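Local coordinates for diguanylate cyclase/phosphodiesterase-domain containing protein (PDB 6KHU) that is a putative diguanylate cyclase with a GGDEF-type domain, the class of enzyme that makes cyclic di-GMP from two GTP molecules, at residues K56-V61 and P87-R92; E91-H96 and Y105-K110. All coordinates share one frame; numbering follows the deposited sequence.

Interaction 1. Residues K56-V61 and P87-R92. With ZN (zinc ion), chain C.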
loop_
_atom_site.group_PDB
_atom_site.type_symbol
_atom_site.label_atom_id
_atom_site.label_comp_id
_atom_site.label_asym_id
_atom_site.label_seq_id
_atom_site.Cartn_x
_atom_site.Cartn_y
_atom_site.Cartn_z
ATOM N N LYS A 56 -1.846 -6.693 4.838
ATOM C CA LYS A 56 -2.130 -8.030 4.325
ATOM C C LYS A 56 -3.623 -8.324 4.339
ATOM O O LYS A 56 -4.127 -9.042 3.465
ATOM C CB LYS A 56 -1.391 -9.088 5.143
ATOM C CG LYS A 56 0.027 -9.381 4.684
ATOM C CD LYS A 56 0.085 -9.698 3.181
ATOM C CE LYS A 56 -0.643 -10.983 2.819
ATOM N NZ LYS A 56 -0.090 -11.599 1.567
ATOM N N GLU A 57 -4.344 -7.776 5.319
ATOM C CA GLU A 57 -5.784 -7.992 5.399
ATOM C C GLU A 57 -6.519 -7.414 4.197
ATOM O O GLU A 57 -7.589 -7.917 3.830
ATOM C CB GLU A 57 -6.332 -7.375 6.691
ATOM C CG GLU A 57 -7.681 -7.929 7.090
ATOM C CD GLU A 57 -8.215 -7.312 8.359
ATOM O OE1 GLU A 57 -9.450 -7.170 8.463
ATOM O OE2 GLU A 57 -7.402 -6.985 9.258
ATOM N N CYS A 58 -5.983 -6.350 3.587
ATOM C CA CYS A 58 -6.616 -5.749 2.411
ATOM C C CYS A 58 -6.477 -6.591 1.150
ATOM O O CYS A 58 -7.145 -6.297 0.154
ATOM C CB CYS A 58 -6.009 -4.379 2.111
ATOM S SG CYS A 58 -6.062 -3.223 3.477
ATOM N N VAL A 59 -5.588 -7.582 1.147
ATOM C CA VAL A 59 -5.348 -8.398 -0.038
ATOM C C VAL A 59 -6.588 -9.243 -0.321
ATOM O O VAL A 59 -6.962 -10.101 0.486
ATOM C CB VAL A 59 -4.104 -9.277 0.172
ATOM C CG1 VAL A 59 -4.017 -10.404 -0.867
ATOM C CG2 VAL A 59 -2.846 -8.415 0.158
ATOM N N ARG A 60 -7.228 -9.009 -1.473
ATOM C CA ARG A 60 -8.423 -9.758 -1.858
ATOM C C ARG A 60 -8.153 -10.870 -2.861
ATOM O O ARG A 60 -8.845 -11.892 -2.839
ATOM C CB ARG A 60 -9.488 -8.846 -2.477
ATOM C CG ARG A 60 -9.623 -7.450 -1.929
ATOM C CD ARG A 60 -10.592 -6.660 -2.831
ATOM N NE ARG A 60 -11.542 -7.554 -3.499
ATOM C CZ ARG A 60 -11.570 -7.795 -4.812
ATOM N NH1 ARG A 60 -10.699 -7.210 -5.617
ATOM N NH2 ARG A 60 -12.463 -8.634 -5.324
ATOM N N VAL A 61 -7.201 -10.688 -3.767
ATOM C CA VAL A 61 -6.865 -11.729 -4.738
ATOM C C VAL A 61 -5.363 -11.916 -4.721
ATOM O O VAL A 61 -4.621 -11.037 -4.242
ATOM C CB VAL A 61 -7.405 -11.377 -6.149
ATOM C CG1 VAL A 61 -8.925 -11.253 -6.103
ATOM C CG2 VAL A 61 -6.781 -10.075 -6.665
ATOM N N PRO A 87 -11.331 5.196 -0.926
ATOM C CA PRO A 87 -11.439 5.801 0.418
ATOM C C PRO A 87 -11.922 4.832 1.477
ATOM O O PRO A 87 -11.519 4.958 2.640
ATOM C CB PRO A 87 -12.446 6.945 0.220
ATOM C CG PRO A 87 -12.408 7.241 -1.251
ATOM C CD PRO A 87 -12.164 5.916 -1.907
ATOM N N ASN A 88 -12.804 3.895 1.119
ATOM C CA ASN A 88 -13.268 2.907 2.089
ATOM C C ASN A 88 -12.116 2.042 2.579
ATOM O O ASN A 88 -12.036 1.717 3.770
ATOM C CB ASN A 88 -14.350 2.019 1.476
ATOM C CG ASN A 88 -15.523 2.807 0.895
ATOM O OD1 ASN A 88 -15.381 3.946 0.441
ATOM N ND2 ASN A 88 -16.693 2.181 0.893
ATOM N N ILE A 89 -11.229 1.633 1.670
ATOM C CA ILE A 89 -10.075 0.839 2.078
ATOM C C ILE A 89 -9.169 1.651 2.990
ATOM O O ILE A 89 -8.700 1.156 4.022
ATOM C CB ILE A 89 -9.322 0.310 0.848
ATOM C CG1 ILE A 89 -10.193 -0.710 0.117
ATOM C CG2 ILE A 89 -7.980 -0.303 1.266
ATOM C CD1 ILE A 89 -9.629 -1.151 -1.196
ATOM N N GLU A 90 -8.924 2.917 2.641
ATOM C CA GLU A 90 -8.088 3.752 3.499
ATOM C C GLU A 90 -8.683 3.881 4.894
ATOM O O GLU A 90 -7.960 3.805 5.889
ATOM C CB GLU A 90 -7.892 5.142 2.898
ATOM C CG GLU A 90 -6.840 5.951 3.655
ATOM C CD GLU A 90 -6.803 7.421 3.248
ATOM O OE1 GLU A 90 -7.879 8.048 3.186
ATOM O OE2 GLU A 90 -5.697 7.945 2.982
ATOM N N GLU A 91 -9.997 4.098 4.987
ATOM C CA GLU A 91 -10.622 4.206 6.303
ATOM C C GLU A 91 -10.442 2.915 7.097
ATOM O O GLU A 91 -10.163 2.954 8.303
ATOM C CB GLU A 91 -12.107 4.554 6.154
ATOM C CG GLU A 91 -12.703 5.377 7.304
ATOM C CD GLU A 91 -11.898 6.634 7.636
ATOM O OE1 GLU A 91 -11.862 7.020 8.827
ATOM O OE2 GLU A 91 -11.309 7.242 6.709
ATOM N N ARG A 92 -10.578 1.760 6.432
ATOM C CA ARG A 92 -10.410 0.491 7.131
ATOM C C ARG A 92 -8.998 0.364 7.691
ATOM O O ARG A 92 -8.816 -0.046 8.843
ATOM C CB ARG A 92 -10.735 -0.685 6.197
ATOM C CG ARG A 92 -12.231 -0.904 5.948
ATOM C CD ARG A 92 -12.488 -1.787 4.721
ATOM N NE ARG A 92 -11.912 -3.120 4.878
ATOM C CZ ARG A 92 -11.531 -3.906 3.871
ATOM N NH1 ARG A 92 -11.013 -5.108 4.125
ATOM N NH2 ARG A 92 -11.666 -3.499 2.612
HETATM ZN ZN ZN C . -9.867 -6.490 10.319
HETATM O O HOH W 1 -9.770 -4.776 0.492
#

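Interaction 2. Residues E91-H96 and Y105-K110. With ZN (zinc ion), chain C.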
loop_
_atom_site.group_PDB
_atom_site.type_symbol
_atom_site.label_atom_id
_atom_site.label_comp_id
_atom_site.label_asym_id
_atom_site.label_seq_id
_atom_site.Cartn_x
_atom_site.Cartn_y
_atom_site.Cartn_z
ATOM N N GLU A 91 -9.997 4.098 4.987
ATOM C CA GLU A 91 -10.622 4.206 6.303
ATOM C C GLU A 91 -10.442 2.915 7.097
ATOM O O GLU A 91 -10.163 2.954 8.303
ATOM C CB GLU A 91 -12.107 4.554 6.154
ATOM C CG GLU A 91 -12.703 5.377 7.304
ATOM C CD GLU A 91 -11.898 6.634 7.636
ATOM O OE1 GLU A 91 -11.862 7.020 8.827
ATOM O OE2 GLU A 91 -11.309 7.242 6.709
ATOM N N ARG A 92 -10.578 1.760 6.432
ATOM C CA ARG A 92 -10.410 0.491 7.131
ATOM C C ARG A 92 -8.998 0.364 7.691
ATOM O O ARG A 92 -8.816 -0.046 8.843
ATOM C CB ARG A 92 -10.735 -0.685 6.197
ATOM C CG ARG A 92 -12.231 -0.904 5.948
ATOM C CD ARG A 92 -12.488 -1.787 4.721
ATOM N NE ARG A 92 -11.912 -3.120 4.878
ATOM C CZ ARG A 92 -11.531 -3.906 3.871
ATOM N NH1 ARG A 92 -11.013 -5.108 4.125
ATOM N NH2 ARG A 92 -11.666 -3.499 2.612
ATOM N N ILE A 93 -7.985 0.723 6.896
ATOM C CA ILE A 93 -6.611 0.681 7.392
ATOM C C ILE A 93 -6.464 1.595 8.608
ATOM O O ILE A 93 -5.891 1.205 9.638
ATOM C CB ILE A 93 -5.616 1.053 6.276
ATOM C CG1 ILE A 93 -5.663 0.017 5.139
ATOM C CG2 ILE A 93 -4.200 1.192 6.858
ATOM C CD1 ILE A 93 -5.101 0.525 3.834
ATOM N N LYS A 94 -7.013 2.816 8.515
ATOM C CA LYS A 94 -6.915 3.769 9.624
ATOM C C LYS A 94 -7.613 3.244 10.875
ATOM O O LYS A 94 -7.066 3.337 11.981
ATOM C CB LYS A 94 -7.504 5.124 9.210
ATOM C CG LYS A 94 -6.698 5.834 8.096
ATOM C CD LYS A 94 -6.852 7.362 8.130
ATOM C CE LYS A 94 -8.238 7.788 7.667
ATOM N NZ LYS A 94 -8.324 9.261 7.407
ATOM N N ASN A 95 -8.809 2.668 10.708
ATOM C CA ASN A 95 -9.541 2.075 11.828
ATOM C C ASN A 95 -8.736 0.974 12.509
ATOM O O ASN A 95 -8.728 0.877 13.740
ATOM C CB ASN A 95 -10.880 1.513 11.352
ATOM C CG ASN A 95 -11.875 2.601 10.979
ATOM O OD1 ASN A 95 -11.636 3.777 11.221
ATOM N ND2 ASN A 95 -13.004 2.199 10.396
ATOM N N HIS A 96 -8.061 0.126 11.731
ATOM C CA HIS A 96 -7.242 -0.918 12.350
ATOM C C HIS A 96 -6.070 -0.319 13.114
ATOM O O HIS A 96 -5.757 -0.758 14.231
ATOM C CB HIS A 96 -6.749 -1.911 11.303
ATOM C CG HIS A 96 -7.796 -2.891 10.868
ATOM N ND1 HIS A 96 -8.891 -2.523 10.114
ATOM C CD2 HIS A 96 -7.930 -4.218 11.104
ATOM C CE1 HIS A 96 -9.656 -3.581 9.906
ATOM N NE2 HIS A 96 -9.095 -4.625 10.495
ATOM N N TYR A 105 1.524 7.739 12.212
ATOM C CA TYR A 105 1.729 7.304 10.837
ATOM C C TYR A 105 1.134 8.332 9.888
ATOM O O TYR A 105 0.337 9.190 10.279
ATOM C CB TYR A 105 1.089 5.929 10.588
ATOM C CG TYR A 105 -0.418 6.017 10.579
ATOM C CD1 TYR A 105 -1.136 6.120 11.772
ATOM C CD2 TYR A 105 -1.125 6.020 9.385
ATOM C CE1 TYR A 105 -2.512 6.228 11.764
ATOM C CE2 TYR A 105 -2.498 6.119 9.368
ATOM C CZ TYR A 105 -3.187 6.219 10.557
ATOM O OH TYR A 105 -4.559 6.319 10.532
ATOM N N SER A 106 1.518 8.209 8.621
ATOM C CA SER A 106 0.900 8.936 7.520
ATOM C C SER A 106 0.472 7.933 6.460
ATOM O O SER A 106 1.155 6.929 6.231
ATOM C CB SER A 106 1.864 9.963 6.911
ATOM O OG SER A 106 2.311 10.896 7.884
ATOM N N ILE A 107 -0.658 8.199 5.817
ATOM C CA ILE A 107 -1.189 7.288 4.813
ATOM C C ILE A 107 -1.587 8.113 3.600
ATOM O O ILE A 107 -2.036 9.256 3.725
ATOM C CB ILE A 107 -2.389 6.470 5.350
ATOM C CG1 ILE A 107 -2.905 5.472 4.306
ATOM C CG2 ILE A 107 -3.513 7.389 5.774
ATOM C CD1 ILE A 107 -3.828 4.390 4.904
ATOM N N ALA A 108 -1.411 7.530 2.417
ATOM C CA ALA A 108 -1.802 8.189 1.178
ATOM C C ALA A 108 -2.076 7.121 0.127
ATOM O O ALA A 108 -1.597 5.990 0.236
ATOM C CB ALA A 108 -0.721 9.169 0.705
ATOM N N TYR A 109 -2.878 7.473 -0.882
ATOM C CA TYR A 109 -3.167 6.529 -1.954
ATOM C C TYR A 109 -3.305 7.252 -3.289
ATOM O O TYR A 109 -3.637 8.440 -3.340
ATOM C CB TYR A 109 -4.432 5.690 -1.658
ATOM C CG TYR A 109 -5.730 6.468 -1.642
ATOM C CD1 TYR A 109 -6.402 6.761 -2.818
ATOM C CD2 TYR A 109 -6.291 6.896 -0.442
ATOM C CE1 TYR A 109 -7.592 7.468 -2.809
ATOM C CE2 TYR A 109 -7.484 7.606 -0.421
ATOM C CZ TYR A 109 -8.125 7.886 -1.611
ATOM O OH TYR A 109 -9.311 8.584 -1.603
ATOM N N LYS A 110 -3.041 6.512 -4.371
ATOM C CA LYS A 110 -3.204 6.990 -5.740
ATOM C C LYS A 110 -3.933 5.906 -6.521
ATOM O O LYS A 110 -3.520 4.745 -6.486
ATOM C CB LYS A 110 -1.856 7.287 -6.395
ATOM C CG LYS A 110 -1.126 8.487 -5.834
ATOM C CD LYS A 110 -1.664 9.771 -6.414
ATOM C CE LYS A 110 -0.984 10.990 -5.794
ATOM N NZ LYS A 110 -1.410 12.238 -6.490
HETATM ZN ZN ZN C . -9.867 -6.490 10.319
HETATM O O HOH W 2 -5.599 5.532 12.715
#

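Interaction 1. Residues K56-V61 and P87-R92
A zinc-bearing junction between two neighbouring helices of the GGDEF domain is formed here, with Cys-58 against Ile-89 on its inner side and Glu-57 beside Arg-92 on its outer side. The direct apolar contact is a modest one: SG of Cys-58 lies 4.1 Å from CG2 of Ile-89. The thiol turns back beside its own backbone N (chi1 -55°), and Ile-89 presents its short branch rather than the longer CG1-CD1 arm. Farther out, the Arg-92 side chain bends at chi3 (61°), which brings its guanidinium group alongside Glu-57 and Cys-58. Its NH1 approaches the carbonyl O of Glu-57 obliquely at 4.4 Å, too far for a hydrogen bond. A water makes the polar link instead: it donates to Cys-58 O and accepts from Arg-92 NH2, each at 3.1 Å, and so ties the main chain of one element to a side chain of the other. Glu-57 sends an extended chain toward the zinc ion, which OE1 binds at 2.0 Å. OE2 lies farther from the metal, at 2.7 Å, so the carboxylate grips unevenly. His-96, one turn beyond Arg-92, supplies the other zinc ligand of this chain. NH1 of Arg-92 is 5.1 Å from OE1 of Glu-57, near enough that its charge may ease the negative charge of the carboxylate without pairing with it. The Val-59 N to Lys-56 O hydrogen bond (3.1 Å) helps shape the turn, and Asp-64 OD2 then accepts from the backbone N of both Arg-60 and Val-61. Beneath the junction runs the central sheet: Cys-58 rests on Leu-76 and Ile-89 on Val-78, both of strand 73-79, while Ile-89 also reaches Phe-33 of strand 30-37.

Interaction 2. Residues E91-H96 and Y105-K110
Helix-on-sheet packing joins helix 86-100 to the strand that follows it, 105-112, through Ile-93 and Lys-94 on the helix and Tyr-105 and Ile-107 on the strand. Ile-93 lays its CG2 branch 3.8 Å from the CD1 end of Ile-107, the two side chains meeting at a slant. Ile-107 gets there with CG1 directed away from its backbone N (chi1 -178°), a setting that carries CD1 up to the helix. Its other branch, CG2, touches CD of Lys-94, so one isoleucine serves two successive helix residues. The aliphatic part of Lys-94 runs at about a right angle to the Tyr-105 side chain, with CG 3.3 Å from the phenol OH, close to the ring plane and at its edge. A water bridges the same two residues, donating to Lys-94 O at 2.7 Å and lying a short 2.5 Å from Tyr-105 OH. The segments run nearly antiparallel, at 167°, with their axes 10.2 Å apart. Helix and strand are the later two elements of a split beta-alpha-beta unit, in which strand 73-79 leads through helix 86-100 to the parallel strand 105-112, with 30-37 between them, as in the palm of nucleotidyl cyclases. Lys-94 bends at chi3, and NZ makes a long, weak ion pair with Glu-91 OE2. On another side of the helix, His-96 donates from ND1 to Arg-92 O at 2.8 Å, the carbonyl oxygen lying close to the imidazole plane while the donor stands 43° above the plane of the carbonyl. His-96 N reaches that oxygen from the opposite face. Held by this bond, the ring points NE2 at the zinc ion, 2.0 Å away. Ile-93 also packs on Ile-54 and Leu-55 of helix 41-57, and Ala-108 meets helix 119-130 with its methyl group.

Overall arrangement
Both interactions draw on helix 86-100 and share Glu-91 and Arg-92, but they use different sides of it. Interaction 1 joins the helix to its neighbour 41-57 and the turn beyond, while interaction 2 seats it on the edge strand 105-112. In each, a buried isoleucine faces inward, Ile-89 in one and Ile-93 in the other, and a single water links a main-chain carbonyl to a side chain. Apolar contact is greater in interaction 2; in interaction 1 the direct touch is slight, and the polar link runs through the water. The zinc ion connects them chemically, taking Glu-57 from interaction 1 and His-96 from interaction 2, and Glu-90 lies against Ile-107 and Tyr-109 where the two meet.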